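Long-range contacts in amphoterin-induced protein 1 (Mus musculus, PDB 2XOT), which promotes the growth and fasciculation of neurites and may mediate homophilic as well as heterophilic cell-cell interaction: residues H67-S72 with R91-S96; K140-Q145 with L167-S172. One frame throughout, in Å; residues are numbered along the deposited sequence.

Both contacts join neighbouring strands of the parallel sheet that lines the concave side of the leucine-rich repeat domain: interaction 1 links repeats 2 and 3, interaction 2 repeats 5 and 6. Their centres lie 15 Å apart and their nearest atoms about 7 Å, with strand 116-118 between them, so they do not touch but are tied through one continuous sheet. The repeat region mediates homodimerisation, and the two contacts share in it unequally. At interaction 1 the second subunit reaches Tyr92 alone, through its Leu43; at interaction 2 it is within reach of seven residues and hydrogen-bonds to Tyr142 and Asp169. Interaction 2 is also the more deeply buried.

Interaction 1: H67-S72 with R91-S96; sequences HSLLLS and RYLDLS
His67 and Arg91 open this contact as two flat plates, the guanidinium lying on one face of the imidazole with centres 3.7 Å apart and planes at 16°. Arg91, extended from CG to NE, runs alongside the histidine and lays CZ over the ring, toward its rim. Next to the stack along the backbone, His67 O takes both Arg91 N and Tyr92 N, the latter at 2.9 Å, almost in line with the carbonyl. Parallel pairing continues with Leu69 N to Tyr92 O and Asp94 N to Leu69 O and ends with Leu71 N to Asp94 O. On one face Leu69 and Leu93 lie side by side, methyl CD1 of Leu93 nestling against Leu69 CG at 3.8 Å; Leu71 and Leu95 repeat the pattern, with Leu95 CD2 lodged against Leu71 CB and CD1. This is the leucine core characteristic of stacked repeats. On the other face Leu70 CD1 approaches Tyr92 CD2 obliquely at 4.2 Å.

Past the strands, Ser72 CB presses into the notch formed by Ser96 OG, 3.3 Å away, and the Asp94 carboxylate. Asp94 OD1 accepts from Ser96 OG and, at 3.0 Å, from Ser96 N, closing an Asx turn, while its OD2 takes a water that also bonds Ser72 OG. An alanine in place of Asp94 would probably leave Ser96 N and OG without their acceptor and break the water link to Ser72. OD1 thus holds the turn of its own repeat and OD2, through water, reaches the repeat before it, so the carboxylate ties successive repeats beside an otherwise leucine-packed contact.

Interaction 2: K140-Q145 with L167-S172; sequences KLYLSQ and LLDLSS
Leu167 reaches Tyr142 because its CG stands anti to the backbone N (chi1 -171°), while the tyrosine's CG lies beside its own N (chi1 -70°), swinging the ring across the leucine. Methyl CD2 of Leu167 sits over one ring face in a CH-pi contact, 3.8 Å from the Tyr142 centroid and close to the ring normal. Both methyls lie over the same face, CD2 above the ring and CD1 farther out, beside the hydroxyl, 3.4 Å from Tyr142 OH. Near the ring's other end, Asp169 OD2 comes to 3.7 Å from Tyr142 CD1, the carboxylate plane turned 75° from the ring. Along the strands, Leu141 N bonds Leu167 O at 2.8 Å and nearly straight, Asp169 N bonds Leu141 O, and Leu143 N bonds Asp169 O. Beyond them Gln145 N reaches Ser171 O in a longer bond of 3.3 Å.

Asp169 OD1 is gripped twice by Ser171: OG comes in on the syn side at 2.6 Å, and the backbone N from above the carboxylate plane, making an Asx turn. Ser144 CB rests against OD2 of the same aspartate. Leu141 and Leu168 point the same way and touch through Leu141 CD2 and Leu168 CD1, 3.8 Å apart. The strands belong to leucine-rich repeats 5 and 6: these two leucines face the hydrophobic core, while Tyr142, Leu167 and Asp169 line the opposite face, where the second subunit docks.

Two polar ends are used by the dimer: Tyr142 OH bonds Asn21 OD1 of the second subunit, and Asp169 OD2 bonds Ser20 OG of that subunit. Within the chain, strand 116-118 flanks Lys140, Leu141 and Tyr142, while strand 194-195, the last of the sheet, packs through Tyr195 on Leu167 and Asp169 and through Leu194 on Leu168.

Interaction 1: H67-S72 with R91-S96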
ATOM      1  N   HIS B  67      11.135   2.445  -0.841  1.00 23.90           N
ATOM      2  CA  HIS B  67       9.934   2.332   0.012  1.00 23.33           C
ATOM      3  C   HIS B  67       9.789   1.007   0.761  1.00 22.43           C
ATOM      4  O   HIS B  67       9.182   0.944   1.837  1.00 21.33           O
ATOM      5  CB  HIS B  67       8.706   2.595  -0.832  1.00 24.15           C
ATOM      6  CG  HIS B  67       8.641   3.998  -1.333  1.00 26.59           C
ATOM      7  ND1 HIS B  67       7.783   4.393  -2.336  1.00 27.69           N
ATOM      8  CD2 HIS B  67       9.341   5.105  -0.972  1.00 29.55           C
ATOM      9  CE1 HIS B  67       7.955   5.686  -2.572  1.00 31.68           C
ATOM     10  NE2 HIS B  67       8.895   6.142  -1.758  1.00 30.61           N
ATOM     11  N   SER B  68      10.360  -0.053   0.189  1.00 21.94           N
ATOM     12  CA  SER B  68      10.372  -1.370   0.818  1.00 21.81           C
ATOM     13  C   SER B  68      11.761  -1.980   0.916  1.00 21.35           C
ATOM     14  O   SER B  68      12.488  -2.030  -0.065  1.00 20.55           O
ATOM     15  CB  SER B  68       9.488  -2.299   0.006  1.00 21.99           C
ATOM     16  OG  SER B  68       8.153  -1.772   0.021  1.00 24.45           O
ATOM     17  N   LEU B  69      12.081  -2.486   2.101  1.00 21.60           N
ATOM     18  CA  LEU B  69      13.370  -3.089   2.381  1.00 21.95           C
ATOM     19  C   LEU B  69      13.073  -4.427   3.040  1.00 21.83           C
ATOM     20  O   LEU B  69      12.553  -4.476   4.154  1.00 21.91           O
ATOM     21  CB  LEU B  69      14.174  -2.178   3.293  1.00 21.97           C
ATOM     22  CG  LEU B  69      15.510  -2.733   3.782  1.00 20.98           C
ATOM     23  CD1 LEU B  69      16.341  -3.288   2.629  1.00 20.86           C
ATOM     24  CD2 LEU B  69      16.249  -1.627   4.509  1.00 23.22           C
ATOM     25  N   LEU B  70      13.345  -5.500   2.311  1.00 21.71           N
ATOM     26  CA  LEU B  70      12.997  -6.833   2.728  1.00 22.43           C
ATOM     27  C   LEU B  70      14.283  -7.532   3.139  1.00 22.41           C
ATOM     28  O   LEU B  70      15.108  -7.827   2.274  1.00 22.74           O
ATOM     29  CB  LEU B  70      12.349  -7.595   1.565  1.00 22.32           C
ATOM     30  CG  LEU B  70      10.869  -7.341   1.253  1.00 24.59           C
ATOM     31  CD1 LEU B  70      10.395  -5.968   1.607  1.00 26.39           C
ATOM     32  CD2 LEU B  70      10.554  -7.688  -0.231  1.00 23.84           C
ATOM     33  N   LEU B  71      14.419  -7.807   4.439  1.00 22.00           N
ATOM     34  CA  LEU B  71      15.620  -8.428   5.014  1.00 22.45           C
ATOM     35  C   LEU B  71      15.330  -9.700   5.812  1.00 21.89           C
ATOM     36  O   LEU B  71      16.159 -10.136   6.609  1.00 22.11           O
ATOM     37  CB  LEU B  71      16.325  -7.408   5.904  1.00 22.62           C
ATOM     38  CG  LEU B  71      17.025  -6.286   5.129  1.00 24.59           C
ATOM     39  CD1 LEU B  71      17.152  -5.058   5.993  1.00 25.97           C
ATOM     40  CD2 LEU B  71      18.424  -6.738   4.589  1.00 25.80           C
ATOM     41  N   SER B  72      14.155 -10.286   5.625  1.00 21.88           N
ATOM     42  CA  SER B  72      13.771 -11.474   6.394  1.00 22.50           C
ATOM     43  C   SER B  72      14.644 -12.666   6.054  1.00 22.89           C
ATOM     44  O   SER B  72      15.271 -12.693   5.004  1.00 22.99           O
ATOM     45  CB  SER B  72      12.301 -11.834   6.156  1.00 22.96           C
ATOM     46  OG  SER B  72      12.104 -12.372   4.862  1.00 22.96           O
ATOM     47  N   ARG B  91       8.800   3.010   3.772  1.00 22.84           N
ATOM     48  CA  ARG B  91       7.438   2.755   4.298  1.00 23.38           C
ATOM     49  C   ARG B  91       7.244   1.361   4.901  1.00 22.02           C
ATOM     50  O   ARG B  91       6.448   1.192   5.798  1.00 21.08           O
ATOM     51  CB  ARG B  91       6.419   2.901   3.176  1.00 23.59           C
ATOM     52  CG  ARG B  91       6.353   4.274   2.606  1.00 27.42           C
ATOM     53  CD  ARG B  91       5.569   4.298   1.320  1.00 29.55           C
ATOM     54  NE  ARG B  91       5.706   5.620   0.719  1.00 35.52           N
ATOM     55  CZ  ARG B  91       5.204   5.975  -0.455  1.00 36.79           C
ATOM     56  NH1 ARG B  91       4.483   5.118  -1.175  1.00 38.28           N
ATOM     57  NH2 ARG B  91       5.419   7.212  -0.898  1.00 38.78           N
ATOM     58  N   TYR B  92       7.956   0.362   4.396  1.00 21.85           N
ATOM     59  CA  TYR B  92       7.736  -1.040   4.764  1.00 21.25           C
ATOM     60  C   TYR B  92       9.110  -1.680   5.016  1.00 20.66           C
ATOM     61  O   TYR B  92       9.976  -1.632   4.139  1.00 19.81           O
ATOM     62  CB  TYR B  92       7.027  -1.780   3.611  1.00 22.11           C
ATOM     63  CG  TYR B  92       6.501  -3.198   3.914  1.00 21.67           C
ATOM     64  CD1 TYR B  92       5.157  -3.414   4.178  1.00 22.94           C
ATOM     65  CD2 TYR B  92       7.341  -4.314   3.890  1.00 24.73           C
ATOM     66  CE1 TYR B  92       4.661  -4.698   4.425  1.00 21.36           C
ATOM     67  CE2 TYR B  92       6.854  -5.607   4.157  1.00 23.60           C
ATOM     68  CZ  TYR B  92       5.515  -5.781   4.422  1.00 22.58           C
ATOM     69  OH  TYR B  92       5.026  -7.047   4.673  1.00 24.19           O
ATOM     70  N   LEU B  93       9.301  -2.254   6.202  1.00 19.63           N
ATOM     71  CA  LEU B  93      10.593  -2.853   6.595  1.00 19.78           C
ATOM     72  C   LEU B  93      10.351  -4.239   7.178  1.00 19.20           C
ATOM     73  O   LEU B  93       9.704  -4.366   8.203  1.00 19.69           O
ATOM     74  CB  LEU B  93      11.332  -1.963   7.619  1.00 19.36           C
ATOM     75  CG  LEU B  93      12.659  -2.474   8.232  1.00 19.96           C
ATOM     76  CD1 LEU B  93      13.738  -2.761   7.167  1.00 17.47           C
ATOM     77  CD2 LEU B  93      13.208  -1.452   9.256  1.00 18.72           C
ATOM     78  N   ASP B  94      10.886  -5.272   6.537  1.00 20.04           N
ATOM     79  CA  ASP B  94      10.767  -6.659   7.035  1.00 20.01           C
ATOM     80  C   ASP B  94      12.106  -7.160   7.624  1.00 20.60           C
ATOM     81  O   ASP B  94      13.080  -7.385   6.884  1.00 20.56           O
ATOM     82  CB  ASP B  94      10.309  -7.559   5.894  1.00 20.14           C
ATOM     83  CG  ASP B  94       9.906  -8.942   6.352  1.00 20.69           C
ATOM     84  OD1 ASP B  94      10.091  -9.273   7.547  1.00 20.63           O
ATOM     85  OD2 ASP B  94       9.407  -9.718   5.489  1.00 21.52           O
ATOM     86  N   LEU B  95      12.122  -7.320   8.950  1.00 20.50           N
ATOM     87  CA  LEU B  95      13.267  -7.829   9.723  1.00 20.93           C
ATOM     88  C   LEU B  95      12.899  -9.126  10.427  1.00 21.05           C
ATOM     89  O   LEU B  95      13.563  -9.535  11.378  1.00 22.00           O
ATOM     90  CB  LEU B  95      13.708  -6.769  10.735  1.00 20.62           C
ATOM     91  CG  LEU B  95      14.570  -5.637  10.124  1.00 20.69           C
ATOM     92  CD1 LEU B  95      14.757  -4.456  11.118  1.00 19.80           C
ATOM     93  CD2 LEU B  95      15.949  -6.145   9.658  1.00 21.73           C
ATOM     94  N   SER B  96      11.835  -9.773   9.944  1.00 20.94           N
ATOM     95  CA  SER B  96      11.340 -11.008  10.519  1.00 20.79           C
ATOM     96  C   SER B  96      12.296 -12.147  10.211  1.00 21.22           C
ATOM     97  O   SER B  96      13.026 -12.088   9.242  1.00 21.13           O
ATOM     98  CB  SER B  96       9.949 -11.352   9.962  1.00 20.51           C
ATOM     99  OG  SER B  96       9.987 -11.605   8.556  1.00 19.15           O
TER
HETATM  100  O   HOH W   1      11.337 -10.406   3.439  1.00 33.70           O

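Interaction 2: K140-Q145 with L167-S172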
ATOM      1  N   LYS B 140       1.500  -0.534  11.837  1.00 20.76           N
ATOM      2  CA  LYS B 140       1.487  -1.971  12.155  1.00 21.09           C
ATOM      3  C   LYS B 140       2.860  -2.431  12.662  1.00 20.00           C
ATOM      4  O   LYS B 140       3.854  -2.261  11.972  1.00 20.99           O
ATOM      5  CB  LYS B 140       1.137  -2.801  10.910  1.00 20.88           C
ATOM      6  CG  LYS B 140      -0.214  -2.477  10.255  1.00 22.03           C
ATOM      7  CD  LYS B 140      -0.331  -3.129   8.896  1.00 21.95           C
ATOM      8  CE  LYS B 140      -1.589  -2.701   8.168  1.00 25.79           C
ATOM      9  NZ  LYS B 140      -1.763  -3.522   6.903  1.00 30.69           N
ATOM     10  N   LEU B 141       2.903  -3.023  13.845  1.00 19.30           N
ATOM     11  CA  LEU B 141       4.138  -3.571  14.404  1.00 18.81           C
ATOM     12  C   LEU B 141       3.961  -5.041  14.791  1.00 18.34           C
ATOM     13  O   LEU B 141       3.227  -5.368  15.738  1.00 17.72           O
ATOM     14  CB  LEU B 141       4.560  -2.755  15.621  1.00 18.50           C
ATOM     15  CG  LEU B 141       5.785  -3.159  16.439  1.00 19.63           C
ATOM     16  CD1 LEU B 141       7.077  -3.208  15.569  1.00 17.17           C
ATOM     17  CD2 LEU B 141       5.919  -2.182  17.651  1.00 19.22           C
ATOM     18  N   TYR B 142       4.679  -5.916  14.084  1.00 17.62           N
ATOM     19  CA  TYR B 142       4.554  -7.368  14.266  1.00 17.73           C
ATOM     20  C   TYR B 142       5.758  -7.884  15.061  1.00 18.42           C
ATOM     21  O   TYR B 142       6.881  -7.808  14.598  1.00 17.97           O
ATOM     22  CB  TYR B 142       4.502  -8.075  12.923  1.00 17.42           C
ATOM     23  CG  TYR B 142       3.228  -7.878  12.091  1.00 17.50           C
ATOM     24  CD1 TYR B 142       2.253  -8.868  12.039  1.00 17.66           C
ATOM     25  CD2 TYR B 142       3.032  -6.743  11.324  1.00 18.44           C
ATOM     26  CE1 TYR B 142       1.112  -8.719  11.265  1.00 17.66           C
ATOM     27  CE2 TYR B 142       1.881  -6.583  10.530  1.00 17.03           C
ATOM     28  CZ  TYR B 142       0.924  -7.562  10.534  1.00 17.80           C
ATOM     29  OH  TYR B 142      -0.209  -7.444   9.762  1.00 18.36           O
ATOM     30  N   LEU B 143       5.486  -8.409  16.248  1.00 19.64           N
ATOM     31  CA  LEU B 143       6.484  -8.845  17.211  1.00 20.47           C
ATOM     32  C   LEU B 143       6.211 -10.263  17.699  1.00 20.73           C
ATOM     33  O   LEU B 143       6.750 -10.695  18.728  1.00 21.08           O
ATOM     34  CB  LEU B 143       6.493  -7.865  18.394  1.00 20.05           C
ATOM     35  CG  LEU B 143       7.334  -6.595  18.187  1.00 21.09           C
ATOM     36  CD1 LEU B 143       6.902  -5.470  19.155  1.00 21.07           C
ATOM     37  CD2 LEU B 143       8.844  -6.934  18.352  1.00 20.11           C
ATOM     38  N   SER B 144       5.396 -11.003  16.961  1.00 21.18           N
ATOM     39  CA  SER B 144       5.062 -12.379  17.347  1.00 22.59           C
ATOM     40  C   SER B 144       6.287 -13.278  17.236  1.00 23.33           C
ATOM     41  O   SER B 144       7.253 -12.930  16.576  1.00 22.89           O
ATOM     42  CB  SER B 144       3.939 -12.926  16.474  1.00 22.83           C
ATOM     43  OG  SER B 144       4.404 -13.085  15.151  1.00 25.48           O
ATOM     44  N   GLN B 145       6.227 -14.432  17.888  1.00 24.61           N
ATOM     45  CA  GLN B 145       7.332 -15.398  17.960  1.00 25.39           C
ATOM     46  C   GLN B 145       8.629 -14.746  18.387  1.00 25.55           C
ATOM     47  O   GLN B 145       9.650 -14.876  17.710  1.00 25.86           O
ATOM     48  CB  GLN B 145       7.535 -16.157  16.642  1.00 26.10           C
ATOM     49  CG  GLN B 145       6.360 -16.118  15.651  1.00 30.62           C
ATOM     50  CD  GLN B 145       5.402 -17.219  15.850  1.00 34.62           C
ATOM     51  OE1 GLN B 145       5.764 -18.250  16.395  1.00 40.14           O
ATOM     52  NE2 GLN B 145       4.155 -17.027  15.402  1.00 35.41           N
ATOM     53  N   LEU B 167      -2.145  -1.801  14.758  1.00 22.81           N
ATOM     54  CA  LEU B 167      -1.910  -3.248  14.839  1.00 22.19           C
ATOM     55  C   LEU B 167      -0.607  -3.489  15.585  1.00 21.29           C
ATOM     56  O   LEU B 167       0.453  -3.014  15.166  1.00 21.81           O
ATOM     57  CB  LEU B 167      -1.843  -3.885  13.450  1.00 21.71           C
ATOM     58  CG  LEU B 167      -1.814  -5.430  13.335  1.00 22.36           C
ATOM     59  CD1 LEU B 167      -2.274  -5.832  11.939  1.00 22.24           C
ATOM     60  CD2 LEU B 167      -0.447  -6.106  13.659  1.00 20.84           C
ATOM     61  N   LEU B 168      -0.706  -4.183  16.709  1.00 20.30           N
ATOM     62  CA  LEU B 168       0.423  -4.573  17.527  1.00 19.87           C
ATOM     63  C   LEU B 168       0.268  -6.069  17.831  1.00 19.15           C
ATOM     64  O   LEU B 168      -0.575  -6.479  18.636  1.00 19.05           O
ATOM     65  CB  LEU B 168       0.438  -3.755  18.812  1.00 19.76           C
ATOM     66  CG  LEU B 168       1.511  -4.113  19.836  1.00 21.27           C
ATOM     67  CD1 LEU B 168       2.906  -3.980  19.218  1.00 21.54           C
ATOM     68  CD2 LEU B 168       1.393  -3.261  21.075  1.00 20.41           C
ATOM     69  N   ASP B 169       1.081  -6.883  17.167  1.00 18.75           N
ATOM     70  CA  ASP B 169       0.992  -8.342  17.284  1.00 17.79           C
ATOM     71  C   ASP B 169       2.038  -8.830  18.274  1.00 18.63           C
ATOM     72  O   ASP B 169       3.236  -8.804  17.996  1.00 18.32           O
ATOM     73  CB  ASP B 169       1.191  -8.978  15.914  1.00 17.17           C
ATOM     74  CG  ASP B 169       0.990 -10.470  15.926  1.00 15.83           C
ATOM     75  OD1 ASP B 169       0.588 -11.037  16.967  1.00 16.60           O
ATOM     76  OD2 ASP B 169       1.259 -11.075  14.879  1.00 15.34           O
ATOM     77  N   LEU B 170       1.567  -9.228  19.449  1.00 18.75           N
ATOM     78  CA  LEU B 170       2.413  -9.767  20.500  1.00 19.73           C
ATOM     79  C   LEU B 170       2.073 -11.241  20.751  1.00 20.02           C
ATOM     80  O   LEU B 170       2.349 -11.784  21.821  1.00 21.64           O
ATOM     81  CB  LEU B 170       2.269  -8.922  21.775  1.00 19.94           C
ATOM     82  CG  LEU B 170       3.015  -7.562  21.721  1.00 19.43           C
ATOM     83  CD1 LEU B 170       2.480  -6.534  22.739  1.00 22.15           C
ATOM     84  CD2 LEU B 170       4.489  -7.784  21.974  1.00 19.19           C
ATOM     85  N   SER B 171       1.511 -11.898  19.747  1.00 19.85           N
ATOM     86  CA  SER B 171       1.137 -13.305  19.894  1.00 19.87           C
ATOM     87  C   SER B 171       2.389 -14.173  19.951  1.00 20.97           C
ATOM     88  O   SER B 171       3.443 -13.790  19.472  1.00 20.15           O
ATOM     89  CB  SER B 171       0.204 -13.750  18.748  1.00 20.06           C
ATOM     90  OG  SER B 171       0.804 -13.619  17.470  1.00 18.35           O
ATOM     91  N   SER B 172       2.254 -15.354  20.531  1.00 22.50           N
ATOM     92  CA  SER B 172       3.340 -16.326  20.587  1.00 23.39           C
ATOM     93  C   SER B 172       4.582 -15.705  21.208  1.00 23.90           C
ATOM     94  O   SER B 172       5.663 -15.740  20.620  1.00 24.84           O
ATOM     95  CB  SER B 172       3.623 -16.906  19.202  1.00 23.70           C
ATOM     96  OG  SER B 172       2.485 -17.590  18.712  1.00 25.07           O
TER